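Local coordinates for glutathione transferase (PDB 4F0C), which probably catalyses glutathione-dependent reactions as a dimeric fungal enzyme of the Ure2p class, and binds oxidized glutathione, at residues P59-H64 and D75-Y80; Q104-Q109 and D170-I175; L25-L30 and P211-S216. All coordinates share one frame; numbering follows the deposited sequence.

Contact 1 (P59-H64 and D75-Y80)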
ATOM      1  N   PRO A  59      10.155   4.271  -7.311  1.00 10.64           N
ATOM      2  CA  PRO A  59      11.289   3.594  -7.953  1.00  9.51           C
ATOM      3  C   PRO A  59      10.933   2.368  -8.813  1.00 14.43           C
ATOM      4  O   PRO A  59       9.816   1.821  -8.775  1.00 12.95           O
ATOM      5  CB  PRO A  59      12.109   3.110  -6.763  1.00  8.44           C
ATOM      6  CG  PRO A  59      11.034   2.759  -5.749  1.00  9.22           C
ATOM      7  CD  PRO A  59      10.048   3.915  -5.885  1.00  9.76           C
ATOM      8  N   ALA A  60      11.920   1.947  -9.594  1.00 10.09           N
ATOM      9  CA  ALA A  60      11.904   0.631 -10.216  1.00 11.10           C
ATOM     10  C   ALA A  60      13.343   0.148 -10.107  1.00 13.29           C
ATOM     11  O   ALA A  60      14.273   0.965 -10.024  1.00 12.58           O
ATOM     12  CB  ALA A  60      11.466   0.704 -11.712  1.00 11.04           C
ATOM     13  N   LEU A  61      13.516  -1.169 -10.114  1.00  9.24           N
ATOM     14  CA  LEU A  61      14.838  -1.782  -9.909  1.00 12.42           C
ATOM     15  C   LEU A  61      15.078  -2.790 -11.010  1.00 12.46           C
ATOM     16  O   LEU A  61      14.198  -3.603 -11.300  1.00 13.86           O
ATOM     17  CB  LEU A  61      14.857  -2.536  -8.569  1.00 12.12           C
ATOM     18  CG  LEU A  61      16.188  -3.238  -8.228  1.00 15.21           C
ATOM     19  CD1 LEU A  61      17.059  -2.279  -7.471  1.00 15.55           C
ATOM     20  CD2 LEU A  61      15.954  -4.518  -7.391  1.00 18.18           C
ATOM     21  N   ILE A  62      16.251  -2.738 -11.638  1.00 10.39           N
ATOM     22  CA  ILE A  62      16.654  -3.817 -12.554  1.00 12.35           C
ATOM     23  C   ILE A  62      17.780  -4.609 -11.929  1.00 13.68           C
ATOM     24  O   ILE A  62      18.778  -4.017 -11.506  1.00 11.69           O
ATOM     25  CB  ILE A  62      17.202  -3.292 -13.893  1.00 12.09           C
ATOM     26  CG1 ILE A  62      16.206  -2.324 -14.549  1.00 14.19           C
ATOM     27  CG2 ILE A  62      17.522  -4.481 -14.855  1.00 11.68           C
ATOM     28  CD1 ILE A  62      16.822  -1.592 -15.704  1.00 15.26           C
ATOM     29  N   ASP A  63      17.625  -5.933 -11.855  1.00  8.77           N
ATOM     30  CA  ASP A  63      18.674  -6.800 -11.337  1.00 10.38           C
ATOM     31  C   ASP A  63      19.487  -7.372 -12.518  1.00 11.83           C
ATOM     32  O   ASP A  63      19.117  -8.355 -13.175  1.00 12.62           O
ATOM     33  CB  ASP A  63      18.053  -7.895 -10.461  1.00 11.20           C
ATOM     34  CG  ASP A  63      19.088  -8.764  -9.762  1.00 14.38           C
ATOM     35  OD1 ASP A  63      20.311  -8.715 -10.106  1.00 11.88           O
ATOM     36  OD2 ASP A  63      18.641  -9.541  -8.883  1.00 11.31           O
ATOM     37  N   HIS A  64      20.610  -6.734 -12.806  1.00 11.33           N
ATOM     38  CA  HIS A  64      21.399  -7.132 -13.958  1.00 13.69           C
ATOM     39  C   HIS A  64      22.028  -8.527 -13.810  1.00 14.63           C
ATOM     40  O   HIS A  64      22.425  -9.124 -14.803  1.00 16.78           O
ATOM     41  CB  HIS A  64      22.475  -6.076 -14.263  1.00 13.45           C
ATOM     42  CG  HIS A  64      21.914  -4.711 -14.530  1.00 16.47           C
ATOM     43  ND1 HIS A  64      21.081  -4.447 -15.599  1.00 14.86           N
ATOM     44  CD2 HIS A  64      22.080  -3.534 -13.881  1.00 16.16           C
ATOM     45  CE1 HIS A  64      20.751  -3.166 -15.587  1.00 17.65           C
ATOM     46  NE2 HIS A  64      21.356  -2.585 -14.564  1.00 17.27           N
ATOM     47  N   ASP A  75       8.084  -1.041  -1.855  1.00  7.29           N
ATOM     48  CA  ASP A  75       8.094  -2.059  -0.804  1.00  9.73           C
ATOM     49  C   ASP A  75       8.200  -3.474  -1.381  1.00 10.23           C
ATOM     50  O   ASP A  75       8.715  -4.394  -0.713  1.00  8.59           O
ATOM     51  CB  ASP A  75       6.855  -1.965   0.124  1.00  7.18           C
ATOM     52  CG  ASP A  75       6.916  -0.771   1.060  1.00 11.79           C
ATOM     53  OD1 ASP A  75       7.930  -0.003   1.056  1.00 11.33           O
ATOM     54  OD2 ASP A  75       5.959  -0.618   1.836  1.00  9.43           O
ATOM     55  N   ALA A  76       7.692  -3.671  -2.597  1.00 10.11           N
ATOM     56  CA  ALA A  76       7.932  -4.968  -3.255  1.00 10.44           C
ATOM     57  C   ALA A  76       9.404  -5.146  -3.611  1.00 10.96           C
ATOM     58  O   ALA A  76       9.941  -6.255  -3.532  1.00  8.77           O
ATOM     59  CB  ALA A  76       7.065  -5.123  -4.497  1.00  8.42           C
ATOM     60  N   ILE A  77      10.052  -4.061  -4.028  1.00  6.95           N
ATOM     61  CA  ILE A  77      11.500  -4.080  -4.249  1.00  9.64           C
ATOM     62  C   ILE A  77      12.268  -4.485  -2.977  1.00 10.87           C
ATOM     63  O   ILE A  77      13.211  -5.308  -3.044  1.00  8.90           O
ATOM     64  CB  ILE A  77      11.999  -2.702  -4.766  1.00  7.43           C
ATOM     65  CG1 ILE A  77      11.381  -2.419  -6.144  1.00  8.94           C
ATOM     66  CG2 ILE A  77      13.553  -2.654  -4.865  1.00  7.81           C
ATOM     67  CD1 ILE A  77      11.602  -0.986  -6.610  1.00 10.18           C
ATOM     68  N   LEU A  78      11.856  -3.937  -1.831  1.00  6.87           N
ATOM     69  CA  LEU A  78      12.499  -4.312  -0.563  1.00  9.92           C
ATOM     70  C   LEU A  78      12.368  -5.818  -0.317  1.00  9.33           C
ATOM     71  O   LEU A  78      13.344  -6.458   0.060  1.00  8.77           O
ATOM     72  CB  LEU A  78      11.926  -3.543   0.639  1.00  9.46           C
ATOM     73  CG  LEU A  78      12.031  -2.006   0.618  1.00  8.40           C
ATOM     74  CD1 LEU A  78      11.275  -1.367   1.816  1.00 10.24           C
ATOM     75  CD2 LEU A  78      13.512  -1.538   0.599  1.00  8.26           C
ATOM     76  N   LEU A  79      11.175  -6.364  -0.537  1.00  8.96           N
ATOM     77  CA  LEU A  79      10.945  -7.797  -0.375  1.00  6.70           C
ATOM     78  C   LEU A  79      11.790  -8.610  -1.334  1.00  8.93           C
ATOM     79  O   LEU A  79      12.339  -9.639  -0.946  1.00 10.93           O
ATOM     80  CB  LEU A  79       9.437  -8.122  -0.533  1.00  7.14           C
ATOM     81  CG  LEU A  79       8.656  -7.694   0.721  1.00  8.85           C
ATOM     82  CD1 LEU A  79       7.162  -7.514   0.393  1.00 10.78           C
ATOM     83  CD2 LEU A  79       8.839  -8.747   1.870  1.00 12.60           C
ATOM     84  N   TYR A  80      11.865  -8.170  -2.590  1.00  7.25           N
ATOM     85  CA  TYR A  80      12.649  -8.867  -3.611  1.00  7.54           C
ATOM     86  C   TYR A  80      14.106  -8.958  -3.141  1.00 11.23           C
ATOM     87  O   TYR A  80      14.713 -10.031  -3.147  1.00  9.21           O
ATOM     88  CB  TYR A  80      12.603  -8.118  -4.957  1.00  9.43           C
ATOM     89  CG  TYR A  80      13.556  -8.689  -6.030  1.00 11.26           C
ATOM     90  CD1 TYR A  80      13.193  -9.788  -6.807  1.00 11.76           C
ATOM     91  CD2 TYR A  80      14.815  -8.115  -6.235  1.00  8.44           C
ATOM     92  CE1 TYR A  80      14.072 -10.327  -7.782  1.00 13.64           C
ATOM     93  CE2 TYR A  80      15.718  -8.651  -7.193  1.00 11.93           C
ATOM     94  CZ  TYR A  80      15.332  -9.738  -7.958  1.00 10.78           C
ATOM     95  OH  TYR A  80      16.197 -10.242  -8.909  1.00 11.14           O
TER
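Ile77 meets Pro59, Ala60 and Leu61 with the two ends of its branched side chain. Its CG2 lies 3.9 Å from Leu61 CB and also touches Leu61 CD2. Its CD1 lies 3.9 Å from Pro59 CG and packs on the CA atom of Ala60. Leu61 then bridges to the next helical turn, with its CD2 3.9 Å from Tyr80 CD2. These two side chains cross at about a right angle.

Tyr80 has CG anti to its backbone N (chi1 172°), which extends the ring toward Asp63. There Tyr80 OH donates a short hydrogen bond to Asp63 OD2, 2.5 Å long. The carboxylate stands nearly square to the ring, with the planes 85° apart. The hydroxyl meets OD2 on its anti side. OD2 is also hydrogen-bonded to Tyr85 OH, and OD1 to Tyr65 N and Gln6 NE2. Four hydrogen bonds thus fix this buried carboxylate.

The strand 60-63 and the helical segment run roughly parallel, at 26°, with axes 9.0 Å apart, so helix 74-85 packs on that strand. The peptide bond before Pro59 is cis, and Pro59 touches the bound oxidized glutathione. A cis-proline ahead of this strand, beside the glutathione site, is a hallmark of the thioredoxin-like domain of glutathione transferases.

Contact 2 (Q104-Q109 and D170-I175). With SO4 (sulfate ion), chain C.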
ATOM      1  N   GLN A 104       2.636  -7.585   6.621  1.00  7.54           N
ATOM      2  CA  GLN A 104       1.552  -6.748   7.134  1.00  7.73           C
ATOM      3  C   GLN A 104       2.040  -5.316   7.426  1.00  9.09           C
ATOM      4  O   GLN A 104       1.417  -4.353   7.016  1.00  8.32           O
ATOM      5  CB  GLN A 104       1.033  -7.367   8.425  1.00  6.47           C
ATOM      6  CG  GLN A 104       0.006  -6.515   9.217  1.00  5.57           C
ATOM      7  CD  GLN A 104      -0.144  -7.051  10.619  1.00  8.81           C
ATOM      8  OE1 GLN A 104      -1.001  -7.902  10.879  1.00  8.32           O
ATOM      9  NE2 GLN A 104       0.749  -6.587  11.546  1.00  9.43           N
ATOM     10  N   TRP A 105       3.153  -5.186   8.157  1.00  9.25           N
ATOM     11  CA  TRP A 105       3.689  -3.868   8.458  1.00  9.63           C
ATOM     12  C   TRP A 105       4.125  -3.129   7.192  1.00 11.69           C
ATOM     13  O   TRP A 105       3.961  -1.915   7.111  1.00  9.19           O
ATOM     14  CB  TRP A 105       4.821  -3.952   9.491  1.00  6.32           C
ATOM     15  CG  TRP A 105       4.226  -4.141  10.884  1.00  6.96           C
ATOM     16  CD1 TRP A 105       4.119  -5.312  11.577  1.00  9.10           C
ATOM     17  CD2 TRP A 105       3.614  -3.129  11.684  1.00 11.66           C
ATOM     18  NE1 TRP A 105       3.495  -5.086  12.792  1.00 11.27           N
ATOM     19  CE2 TRP A 105       3.170  -3.749  12.874  1.00 13.38           C
ATOM     20  CE3 TRP A 105       3.424  -1.741  11.515  1.00 10.67           C
ATOM     21  CZ2 TRP A 105       2.537  -3.032  13.909  1.00  7.87           C
ATOM     22  CZ3 TRP A 105       2.773  -1.017  12.546  1.00 10.70           C
ATOM     23  CH2 TRP A 105       2.324  -1.678  13.712  1.00  8.80           C
ATOM     24  N   LEU A 106       4.683  -3.847   6.220  1.00  7.34           N
ATOM     25  CA  LEU A 106       5.014  -3.217   4.926  1.00  7.49           C
ATOM     26  C   LEU A 106       3.757  -2.684   4.222  1.00  8.99           C
ATOM     27  O   LEU A 106       3.761  -1.575   3.661  1.00  6.92           O
ATOM     28  CB  LEU A 106       5.777  -4.178   3.993  1.00  6.48           C
ATOM     29  CG  LEU A 106       7.197  -4.487   4.472  1.00  9.57           C
ATOM     30  CD1 LEU A 106       7.774  -5.739   3.748  1.00  9.58           C
ATOM     31  CD2 LEU A 106       8.071  -3.260   4.204  1.00  5.93           C
ATOM     32  N   PHE A 107       2.687  -3.467   4.243  1.00  7.47           N
ATOM     33  CA  PHE A 107       1.430  -2.996   3.657  1.00  7.12           C
ATOM     34  C   PHE A 107       0.900  -1.789   4.399  1.00  6.95           C
ATOM     35  O   PHE A 107       0.324  -0.879   3.779  1.00  9.54           O
ATOM     36  CB  PHE A 107       0.364  -4.102   3.559  1.00  6.93           C
ATOM     37  CG  PHE A 107       0.476  -4.903   2.265  1.00  7.99           C
ATOM     38  CD1 PHE A 107      -0.054  -4.395   1.063  1.00  5.99           C
ATOM     39  CD2 PHE A 107       1.163  -6.110   2.234  1.00  8.50           C
ATOM     40  CE1 PHE A 107       0.087  -5.113  -0.146  1.00  6.59           C
ATOM     41  CE2 PHE A 107       1.302  -6.839   1.041  1.00 12.01           C
ATOM     42  CZ  PHE A 107       0.782  -6.343  -0.149  1.00 10.11           C
ATOM     43  N   PHE A 108       1.088  -1.769   5.714  1.00  7.19           N
ATOM     44  CA  PHE A 108       0.669  -0.581   6.478  1.00 10.52           C
ATOM     45  C   PHE A 108       1.494   0.645   6.055  1.00  8.66           C
ATOM     46  O   PHE A 108       0.956   1.738   5.843  1.00  9.44           O
ATOM     47  CB  PHE A 108       0.728  -0.816   7.999  1.00  7.28           C
ATOM     48  CG  PHE A 108       0.417   0.437   8.813  1.00 11.14           C
ATOM     49  CD1 PHE A 108      -0.715   1.179   8.551  1.00 10.36           C
ATOM     50  CD2 PHE A 108       1.275   0.867   9.815  1.00 11.69           C
ATOM     51  CE1 PHE A 108      -1.022   2.368   9.299  1.00 10.38           C
ATOM     52  CE2 PHE A 108       0.982   2.033  10.573  1.00 14.51           C
ATOM     53  CZ  PHE A 108      -0.173   2.781  10.304  1.00 13.16           C
ATOM     54  N   GLN A 109       2.795   0.452   5.906  1.00  7.93           N
ATOM     55  CA  GLN A 109       3.637   1.552   5.423  1.00 10.24           C
ATOM     56  C   GLN A 109       3.128   2.004   4.038  1.00 10.36           C
ATOM     57  O   GLN A 109       2.953   3.205   3.772  1.00  7.41           O
ATOM     58  CB  GLN A 109       5.103   1.102   5.293  1.00  5.14           C
ATOM     59  CG  GLN A 109       6.064   2.278   5.014  1.00  5.65           C
ATOM     60  CD  GLN A 109       5.989   2.757   3.551  1.00  9.67           C
ATOM     61  OE1 GLN A 109       5.984   1.944   2.620  1.00 10.93           O
ATOM     62  NE2 GLN A 109       5.936   4.090   3.348  1.00  7.24           N
ATOM     63  N   ASP A 170      10.811  -1.956   9.453  1.00  9.06           N
ATOM     64  CA  ASP A 170      11.211  -0.697  10.093  1.00  7.61           C
ATOM     65  C   ASP A 170      11.793   0.258   9.075  1.00 11.15           C
ATOM     66  O   ASP A 170      11.457   1.454   9.057  1.00  9.02           O
ATOM     67  CB  ASP A 170      12.247  -0.946  11.213  1.00 10.20           C
ATOM     68  CG  ASP A 170      11.797  -2.036  12.176  1.00 10.52           C
ATOM     69  OD1 ASP A 170      11.001  -1.711  13.085  1.00  9.63           O
ATOM     70  OD2 ASP A 170      12.198  -3.211  11.986  1.00 10.18           O
ATOM     71  N   ILE A 171      12.669  -0.270   8.214  1.00  9.36           N
ATOM     72  CA  ILE A 171      13.399   0.603   7.299  1.00 13.17           C
ATOM     73  C   ILE A 171      12.430   1.320   6.359  1.00 10.18           C
ATOM     74  O   ILE A 171      12.635   2.490   6.016  1.00 11.13           O
ATOM     75  CB  ILE A 171      14.457  -0.181   6.487  1.00 14.00           C
ATOM     76  CG1 ILE A 171      15.535  -0.745   7.437  1.00 13.62           C
ATOM     77  CG2 ILE A 171      15.110   0.709   5.399  1.00 16.27           C
ATOM     78  CD1 ILE A 171      16.497  -1.721   6.717  1.00 13.48           C
ATOM     79  N   SER A 172      11.360   0.623   5.980  1.00  8.11           N
ATOM     80  CA  SER A 172      10.413   1.150   4.996  1.00 10.35           C
ATOM     81  C   SER A 172       9.748   2.451   5.446  1.00 10.47           C
ATOM     82  O   SER A 172       9.325   3.239   4.607  1.00  8.38           O
ATOM     83  CB  SER A 172       9.332   0.088   4.658  1.00 11.42           C
ATOM     84  OG  SER A 172       8.405  -0.001   5.740  1.00 11.20           O
ATOM     85  N   PHE A 173       9.680   2.689   6.761  1.00  8.19           N
ATOM     86  CA  PHE A 173       9.022   3.883   7.306  1.00  7.98           C
ATOM     87  C   PHE A 173       9.930   5.101   7.412  1.00 10.67           C
ATOM     88  O   PHE A 173       9.443   6.221   7.637  1.00 10.06           O
ATOM     89  CB  PHE A 173       8.483   3.626   8.737  1.00  7.04           C
ATOM     90  CG  PHE A 173       7.225   2.808   8.788  1.00  7.92           C
ATOM     91  CD1 PHE A 173       5.989   3.425   8.867  1.00  8.48           C
ATOM     92  CD2 PHE A 173       7.276   1.418   8.808  1.00  9.02           C
ATOM     93  CE1 PHE A 173       4.820   2.664   8.928  1.00  8.54           C
ATOM     94  CE2 PHE A 173       6.121   0.657   8.866  1.00  7.94           C
ATOM     95  CZ  PHE A 173       4.878   1.283   8.947  1.00  8.91           C
ATOM     96  N   VAL A 174      11.240   4.887   7.304  1.00 10.65           N
ATOM     97  CA  VAL A 174      12.194   5.918   7.701  1.00 12.16           C
ATOM     98  C   VAL A 174      12.066   7.185   6.861  1.00 17.89           C
ATOM     99  O   VAL A 174      11.963   8.282   7.416  1.00 12.30           O
ATOM    100  CB  VAL A 174      13.652   5.391   7.658  1.00 10.33           C
ATOM    101  CG1 VAL A 174      14.634   6.551   7.879  1.00 14.11           C
ATOM    102  CG2 VAL A 174      13.835   4.322   8.746  1.00 11.20           C
ATOM    103  N   ILE A 175      12.074   7.048   5.529  1.00 13.77           N
ATOM    104  CA  ILE A 175      12.192   8.259   4.691  1.00 12.03           C
ATOM    105  C   ILE A 175      10.976   9.196   4.831  1.00 12.42           C
ATOM    106  O   ILE A 175      11.154  10.413   5.000  1.00 11.64           O
ATOM    107  CB  ILE A 175      12.562   7.970   3.209  1.00 11.32           C
ATOM    108  CG1 ILE A 175      12.963   9.269   2.484  1.00 13.14           C
ATOM    109  CG2 ILE A 175      11.421   7.224   2.470  1.00  8.54           C
ATOM    110  CD1 ILE A 175      14.319   9.862   2.930  1.00 12.79           C
TER
HETATM  111  S   SO4 C 302       1.334  -6.947  15.347  1.00 21.60           S
HETATM  112  O1  SO4 C 302       0.332  -6.449  14.394  1.00 16.71           O
HETATM  113  O2  SO4 C 302       1.240  -8.385  15.478  1.00 30.98           O
HETATM  114  O3  SO4 C 302       2.737  -6.787  14.899  1.00 14.20           O
HETATM  115  O4  SO4 C 302       1.124  -6.235  16.575  1.00 27.88           O
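Phe173 and Gln109 form a CH-pi contact. Gln109 CB sits over one face of the Phe173 ring, 3.8 Å from its centroid. Phe173 also meets other aromatic rings. Its CZ lies 3.7 Å from Phe108 CD2, with the two ring planes 51° apart. On the same helix, Trp105 CE3 comes to 4.2 Å from Phe173 CZ. The apolar packing is continued by Leu106, whose CD2 touches Ser172 CB at 3.6 Å.

This is the core of the all-helical domain of the glutathione transferase fold. The long helix 96-126 packs here against Ser172 and Phe173, where helices 168-172 and 174-184 follow each other.

The polar groups mostly find partners elsewhere. Ser172 OG is 3.3 Å from Gln109 CG, but its hydrogen bond goes to Ala169 O. The Gln109 chain bends at chi2 (-76°), which lays CG and CD against Ser172 O. Its amide is hydrogen-bonded through NE2 to Gln113 OE1 and through OE1 to Lys20 NZ.

A sulfate ion, probably from the crystallisation liquor, lies beside helix 96-126. Trp105 NE1 gives it a nearly straight bond to O3, 2.8 Å long at 168°. Gln104 NE2 bonds to sulfate O1 at 2.9 Å. Arg158 NH2 and Trp72 NE1 of the second subunit also hydrogen-bond to this ion, which places it at the dimer interface.

Contact 3 (L25-L30 and P211-S216)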
ATOM      1  N   LEU A  25      19.910  -1.274   0.015  1.00 11.02           N
ATOM      2  CA  LEU A  25      21.063  -1.688  -0.793  1.00 10.61           C
ATOM      3  C   LEU A  25      22.374  -1.332  -0.068  1.00 11.52           C
ATOM      4  O   LEU A  25      23.319  -2.127  -0.064  1.00 12.73           O
ATOM      5  CB  LEU A  25      21.023  -1.031  -2.176  1.00  9.26           C
ATOM      6  CG  LEU A  25      19.911  -1.533  -3.116  1.00 11.02           C
ATOM      7  CD1 LEU A  25      19.844  -0.634  -4.341  1.00 15.95           C
ATOM      8  CD2 LEU A  25      20.135  -2.980  -3.542  1.00 14.00           C
ATOM      9  N   ARG A  26      22.424  -0.144   0.543  1.00 14.15           N
ATOM     10  CA  ARG A  26      23.621   0.247   1.306  1.00 14.59           C
ATOM     11  C   ARG A  26      23.823  -0.646   2.527  1.00 14.56           C
ATOM     12  O   ARG A  26      24.947  -1.029   2.820  1.00 14.46           O
ATOM     13  CB  ARG A  26      23.573   1.717   1.732  1.00 11.32           C
ATOM     14  CG  ARG A  26      23.651   2.692   0.569  1.00 14.30           C
ATOM     15  CD  ARG A  26      23.670   4.189   1.002  1.00 15.53           C
ATOM     16  NE  ARG A  26      23.354   4.971  -0.188  1.00 15.32           N
ATOM     17  CZ  ARG A  26      24.238   5.367  -1.096  1.00 21.58           C
ATOM     18  NH1 ARG A  26      25.541   5.160  -0.917  1.00 17.21           N
ATOM     19  NH2 ARG A  26      23.809   6.005  -2.181  1.00 17.98           N
ATOM     20  N   GLU A  27      22.739  -0.944   3.251  1.00 13.42           N
ATOM     21  CA  GLU A  27      22.811  -1.825   4.434  1.00 14.95           C
ATOM     22  C   GLU A  27      23.400  -3.191   4.078  1.00 16.40           C
ATOM     23  O   GLU A  27      24.186  -3.758   4.839  1.00 15.86           O
ATOM     24  CB  GLU A  27      21.408  -2.043   5.055  1.00 11.93           C
ATOM     25  CG  GLU A  27      20.841  -0.835   5.804  1.00 12.09           C
ATOM     26  CD  GLU A  27      21.421  -0.648   7.218  1.00 17.53           C
ATOM     27  OE1 GLU A  27      22.500  -1.179   7.526  1.00 14.85           O
ATOM     28  OE2 GLU A  27      20.775   0.037   8.034  1.00 22.68           O
ATOM     29  N   LEU A  28      23.010  -3.718   2.922  1.00 12.68           N
ATOM     30  CA  LEU A  28      23.471  -5.043   2.491  1.00 11.96           C
ATOM     31  C   LEU A  28      24.791  -5.012   1.731  1.00 13.55           C
ATOM     32  O   LEU A  28      25.328  -6.062   1.388  1.00 17.57           O
ATOM     33  CB  LEU A  28      22.392  -5.752   1.638  1.00 11.66           C
ATOM     34  CG  LEU A  28      21.252  -6.358   2.468  1.00 13.89           C
ATOM     35  CD1 LEU A  28      20.005  -6.691   1.598  1.00 13.69           C
ATOM     36  CD2 LEU A  28      21.751  -7.597   3.230  1.00 13.71           C
ATOM     37  N   GLY A  29      25.307  -3.819   1.450  1.00 12.85           N
ATOM     38  CA  GLY A  29      26.584  -3.710   0.758  1.00 16.97           C
ATOM     39  C   GLY A  29      26.503  -4.110  -0.716  1.00 21.28           C
ATOM     40  O   GLY A  29      27.501  -4.494  -1.313  1.00 15.95           O
ATOM     41  N   LEU A  30      25.315  -4.011  -1.301  1.00 16.56           N
ATOM     42  CA  LEU A  30      25.085  -4.425  -2.693  1.00 17.71           C
ATOM     43  C   LEU A  30      25.467  -3.320  -3.685  1.00 14.84           C
ATOM     44  O   LEU A  30      25.358  -2.138  -3.371  1.00 17.34           O
ATOM     45  CB  LEU A  30      23.607  -4.800  -2.871  1.00 13.19           C
ATOM     46  CG  LEU A  30      23.192  -6.085  -2.126  1.00 13.56           C
ATOM     47  CD1 LEU A  30      21.652  -6.252  -1.981  1.00 14.05           C
ATOM     48  CD2 LEU A  30      23.809  -7.307  -2.821  1.00 18.14           C
ATOM     49  N   PRO A 211      24.882   3.767  10.111  1.00 20.44           N
ATOM     50  CA  PRO A 211      25.748   4.374   9.092  1.00 19.47           C
ATOM     51  C   PRO A 211      25.214   4.281   7.660  1.00 16.41           C
ATOM     52  O   PRO A 211      25.316   5.273   6.932  1.00 16.58           O
ATOM     53  CB  PRO A 211      27.061   3.592   9.243  1.00 24.79           C
ATOM     54  CG  PRO A 211      27.107   3.269  10.712  1.00 31.82           C
ATOM     55  CD  PRO A 211      25.652   2.914  11.042  1.00 22.97           C
ATOM     56  N   ALA A 212      24.648   3.142   7.267  1.00 15.53           N
ATOM     57  CA  ALA A 212      24.115   3.012   5.902  1.00 18.78           C
ATOM     58  C   ALA A 212      22.939   3.959   5.678  1.00 15.57           C
ATOM     59  O   ALA A 212      22.804   4.566   4.608  1.00 17.91           O
ATOM     60  CB  ALA A 212      23.694   1.579   5.610  1.00 18.17           C
ATOM     61  N   ILE A 213      22.078   4.088   6.682  1.00 12.86           N
ATOM     62  CA  ILE A 213      20.902   4.941   6.533  1.00 12.61           C
ATOM     63  C   ILE A 213      21.307   6.422   6.576  1.00 17.76           C
ATOM     64  O   ILE A 213      20.846   7.237   5.779  1.00 15.93           O
ATOM     65  CB  ILE A 213      19.853   4.579   7.592  1.00 13.67           C
ATOM     66  CG1 ILE A 213      19.300   3.170   7.275  1.00 14.94           C
ATOM     67  CG2 ILE A 213      18.701   5.575   7.600  1.00 14.25           C
ATOM     68  CD1 ILE A 213      18.173   2.735   8.191  1.00 17.90           C
ATOM     69  N   ALA A 214      22.201   6.757   7.499  1.00 17.12           N
ATOM     70  CA  ALA A 214      22.772   8.089   7.541  1.00 15.50           C
ATOM     71  C   ALA A 214      23.430   8.442   6.195  1.00 19.52           C
ATOM     72  O   ALA A 214      23.319   9.569   5.725  1.00 18.09           O
ATOM     73  CB  ALA A 214      23.787   8.178   8.659  1.00 18.05           C
ATOM     74  N   GLU A 215      24.136   7.486   5.598  1.00 18.32           N
ATOM     75  CA  GLU A 215      24.800   7.714   4.314  1.00 17.80           C
ATOM     76  C   GLU A 215      23.772   7.934   3.204  1.00 18.48           C
ATOM     77  O   GLU A 215      23.943   8.799   2.358  1.00 20.00           O
ATOM     78  CB  GLU A 215      25.724   6.543   3.969  1.00 18.56           C
ATOM     79  CG  GLU A 215      26.449   6.701   2.621  1.00 23.13           C
ATOM     80  CD  GLU A 215      27.383   5.536   2.326  1.00 28.06           C
ATOM     81  OE1 GLU A 215      28.455   5.472   2.954  1.00 31.62           O
ATOM     82  OE2 GLU A 215      27.044   4.683   1.489  1.00 25.35           O
ATOM     83  N   SER A 216      22.699   7.137   3.210  1.00 15.70           N
ATOM     84  CA  SER A 216      21.594   7.332   2.280  1.00 12.94           C
ATOM     85  C   SER A 216      20.990   8.740   2.387  1.00 19.00           C
ATOM     86  O   SER A 216      20.744   9.404   1.366  1.00 15.55           O
ATOM     87  CB  SER A 216      20.517   6.246   2.504  1.00 13.51           C
ATOM     88  OG  SER A 216      19.410   6.452   1.659  1.00 19.40           O
TER
HETATM   89  O   HOH W   1      24.276   0.629   8.793  1.00 14.65           O
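Glu27 and Ala212 bring their CA atoms to 5.2 Å, where the end of helix 18-28 meets the first turn of helix 211-227. The contact joins the thioredoxin-like domain of the glutathione transferase fold to the last helix of the chain. Just beyond Glu27, helix 18-28 ends in a Schellman motif with Gly29 at positive phi.

Arg26 lies across the first turn of the other helix. Its CB is 3.9 Å from Ala212 CB, and its CD is 3.7 Å from Ala212 O. The chain is extended from CG to NE, which carries the guanidinium past Ser216 to Glu215. NH1 makes a salt bridge to Glu215 OE2, 2.9 Å long with an N-H...O angle of 149°. The guanidinium and carboxylate planes are 80° apart, which does not suit a paired, side-by-side bridge, and only NH1 bonds to OE2. Arg26 NE forms a second salt bridge, to Asp22 OD1, an atom that also bonds to Ser216 OG. An alanine here would probably leave Glu215 and Asp22 without this positive partner and open a gap where CD packs by Ala212 O and Ser216.

Glu27 folds back at chi2 (-79°) and packs against Ala212 CB. Its OE2 lies 3.5 Å from Ile213 CG1 and is held by a salt bridge to Arg210 NE. Its OE1 accepts a 2.8 Å bond from a water, which in turn accepts the Ala212 N-H at 3.0 Å.

In the fold
Contacts 1 and 2 have centres 15 Å apart and meet directly. Leu79 CD2 is 3.7 Å from Leu106 CD1, so helix 74-85 packs on helix 96-126. Lys20 NZ makes a salt bridge to Asp75 OD1 and a hydrogen bond to Gln109 OE1. Both contacts also touch the second subunit, whereas contact 3 touches no other chain. Contact 3 lies about 15 Å from contact 1 and about 17 Å from contact 2, centre to centre. It meets contact 2 only loosely, with Val174 CG1 4.2 Å from Ile213 CG2. The Pro59 side chain of contact 1 is about 3 Å from a bound glutathione disulfide; the Gln109 and Ser216 side chains are about 6 and 13 Å from one.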